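Lactate dehydrogenase, adjacent gene encodes predicted malate dehydrogenase (Cryptosporidium parvum, PDB 4ND2) probably catalyses the interconversion of (S)-lactate and pyruvate with NAD(+)/NADH as coenzyme. Local coordinates at residues A[50-54]-A[55-59]. Sequence-based numbering, arbitrary orientation.
Sequences HSMVM and FGSTS
Met52 and Ser57 are joined where a helix gives way to a loop, a worked example of the Schellman motif. The amide N of Ser57 reaches back to Met52 O at 2.9 Å, while Gly56 N makes a weak bond of 3.2 Å to Val53 O. Gly56, at the C-prime position, has positive phi (69°), which turns the chain off the helical path. Just before the turn, Phe55 N keeps the i to i-4 helical bond to Ser51 O at 3.1 Å.

Side-chain packing follows the same reversal. The bend of the Met52 chain at chi2 (-60°) sets its sulfur beside the serines of the returning loop: SD lies 3.7 Å from Ser57 OG and 4.1 Å from Ser59 CB. A further bend at chi3 turns the methyl CE toward the Phe55 ring, which it meets in apolar contact at the edge, in the ring plane, 3.9 Å from CD2. Along the helix, Ser51 OG comes within 3.5 Å of Phe55 CE2, although its hydrogen bond goes to Ile48 O.

Past the turn, Ser57 OG accepts from Ser59 N at 3.1 Å and 166°, an ST turn that shapes the departing loop; the same OG also bonds to Gly24 O.

The whole unit closes helix 40-55 of the Rossmann-type NAD-binding domain and leads into strand 61-64, the outermost strand of the parallel sheet within this chain. Ser51 rests on Tyr21 and Phe55 on Lys25, both of helix 14-26, whereas Val53 and Met54 pack against Ser152 of a second subunit.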
ATOM      1  N   HIS A  50       8.884 -15.178  -8.926  1.00 18.45           N
ATOM      2  CA  HIS A  50       7.561 -15.810  -9.013  1.00 18.64           C
ATOM      3  C   HIS A  50       6.513 -15.111  -8.144  1.00 18.44           C
ATOM      4  O   HIS A  50       5.325 -15.132  -8.468  1.00 18.46           O
ATOM      5  CB  HIS A  50       7.623 -17.291  -8.620  1.00 18.90           C
ATOM      6  CG  HIS A  50       8.558 -18.106  -9.457  1.00 19.28           C
ATOM      7  ND1 HIS A  50       9.120 -19.282  -9.010  1.00 19.60           N
ATOM      8  CD2 HIS A  50       9.042 -17.909 -10.707  1.00 19.46           C
ATOM      9  CE1 HIS A  50       9.902 -19.780  -9.952  1.00 19.60           C
ATOM     10  NE2 HIS A  50       9.873 -18.965 -10.990  1.00 19.70           N
ATOM     11  N   SER A  51       6.953 -14.514  -7.037  1.00 18.22           N
ATOM     12  CA  SER A  51       6.053 -13.811  -6.119  1.00 18.04           C
ATOM     13  C   SER A  51       5.626 -12.429  -6.620  1.00 17.85           C
ATOM     14  O   SER A  51       4.628 -11.891  -6.147  1.00 18.04           O
ATOM     15  CB  SER A  51       6.698 -13.674  -4.730  1.00 17.84           C
ATOM     16  OG  SER A  51       7.700 -12.666  -4.707  1.00 17.60           O
ATOM     17  N   MET A  52       6.370 -11.857  -7.567  1.00 18.03           N
ATOM     18  CA  MET A  52       6.118 -10.480  -8.013  1.00 18.09           C
ATOM     19  C   MET A  52       4.715 -10.288  -8.585  1.00 18.17           C
ATOM     20  O   MET A  52       4.038  -9.310  -8.252  1.00 18.05           O
ATOM     21  CB  MET A  52       7.175 -10.019  -9.027  1.00 18.21           C
ATOM     22  CG  MET A  52       8.565  -9.786  -8.448  1.00 18.18           C
ATOM     23  SD  MET A  52       8.645  -8.530  -7.146  1.00 18.25           S
ATOM     24  CE  MET A  52       8.519  -9.547  -5.678  1.00 18.12           C
ATOM     25  N   VAL A  53       4.273 -11.221  -9.427  1.00 17.97           N
ATOM     26  CA  VAL A  53       2.913 -11.167  -9.975  1.00 17.93           C
ATOM     27  C   VAL A  53       1.852 -11.256  -8.869  1.00 18.07           C
ATOM     28  O   VAL A  53       0.792 -10.638  -8.976  1.00 18.04           O
ATOM     29  CB  VAL A  53       2.674 -12.253 -11.054  1.00 17.99           C
ATOM     30  CG1 VAL A  53       2.693 -13.654 -10.453  1.00 17.94           C
ATOM     31  CG2 VAL A  53       1.363 -12.001 -11.789  1.00 18.04           C
ATOM     32  N   MET A  54       2.147 -11.997  -7.803  1.00 18.17           N
ATOM     33  CA  MET A  54       1.219 -12.130  -6.676  1.00 18.52           C
ATOM     34  C   MET A  54       1.059 -10.797  -5.939  1.00 18.53           C
ATOM     35  O   MET A  54      -0.036 -10.455  -5.492  1.00 18.10           O
ATOM     36  CB  MET A  54       1.695 -13.202  -5.691  1.00 18.91           C
ATOM     37  CG  MET A  54       1.957 -14.576  -6.299  1.00 19.10           C
ATOM     38  SD  MET A  54       2.713 -15.676  -5.089  1.00 19.51           S
ATOM     39  CE  MET A  54       3.047 -17.118  -6.104  1.00 19.55           C
ATOM     40  N   PHE A  55       2.159 -10.056  -5.821  1.00 18.77           N
ATOM     41  CA  PHE A  55       2.163  -8.737  -5.181  1.00 18.89           C
ATOM     42  C   PHE A  55       1.757  -7.606  -6.126  1.00 19.04           C
ATOM     43  O   PHE A  55       1.627  -6.457  -5.696  1.00 19.19           O
ATOM     44  CB  PHE A  55       3.557  -8.420  -4.630  1.00 18.74           C
ATOM     45  CG  PHE A  55       4.016  -9.341  -3.531  1.00 18.82           C
ATOM     46  CD1 PHE A  55       3.190  -9.637  -2.451  1.00 18.83           C
ATOM     47  CD2 PHE A  55       5.299  -9.871  -3.549  1.00 18.96           C
ATOM     48  CE1 PHE A  55       3.626 -10.467  -1.432  1.00 18.97           C
ATOM     49  CE2 PHE A  55       5.739 -10.701  -2.532  1.00 18.90           C
ATOM     50  CZ  PHE A  55       4.902 -10.998  -1.472  1.00 18.98           C
ATOM     51  N   GLY A  56       1.582  -7.916  -7.408  1.00 19.02           N
ATOM     52  CA  GLY A  56       1.278  -6.909  -8.416  1.00 18.99           C
ATOM     53  C   GLY A  56       2.440  -5.969  -8.698  1.00 19.21           C
ATOM     54  O   GLY A  56       2.225  -4.816  -9.073  1.00 19.59           O
ATOM     55  N   SER A  57       3.666  -6.457  -8.517  1.00 18.70           N
ATOM     56  CA  SER A  57       4.875  -5.662  -8.747  1.00 18.42           C
ATOM     57  C   SER A  57       5.531  -6.058 -10.064  1.00 18.45           C
ATOM     58  O   SER A  57       5.496  -7.224 -10.442  1.00 18.25           O
ATOM     59  CB  SER A  57       5.871  -5.884  -7.608  1.00 18.40           C
ATOM     60  OG  SER A  57       7.116  -5.261  -7.874  1.00 18.07           O
ATOM     61  N   THR A  58       6.134  -5.089 -10.748  1.00 18.32           N
ATOM     62  CA  THR A  58       6.903  -5.359 -11.966  1.00 18.65           C
ATOM     63  C   THR A  58       8.414  -5.248 -11.731  1.00 18.60           C
ATOM     64  O   THR A  58       9.191  -5.205 -12.689  1.00 18.24           O
ATOM     65  CB  THR A  58       6.492  -4.420 -13.122  1.00 18.77           C
ATOM     66  OG1 THR A  58       6.665  -3.057 -12.726  1.00 19.08           O
ATOM     67  CG2 THR A  58       5.045  -4.647 -13.510  1.00 18.85           C
ATOM     68  N   SER A  59       8.830  -5.209 -10.462  1.00 18.83           N
ATOM     69  CA  SER A  59      10.251  -5.212 -10.115  1.00 19.48           C
ATOM     70  C   SER A  59      10.939  -6.448 -10.688  1.00 20.07           C
ATOM     71  O   SER A  59      10.395  -7.549 -10.616  1.00 19.72           O
ATOM     72  CB  SER A  59      10.451  -5.206  -8.594  1.00 19.52           C
ATOM     73  OG  SER A  59      10.139  -3.950  -8.028  1.00 19.35           O
TER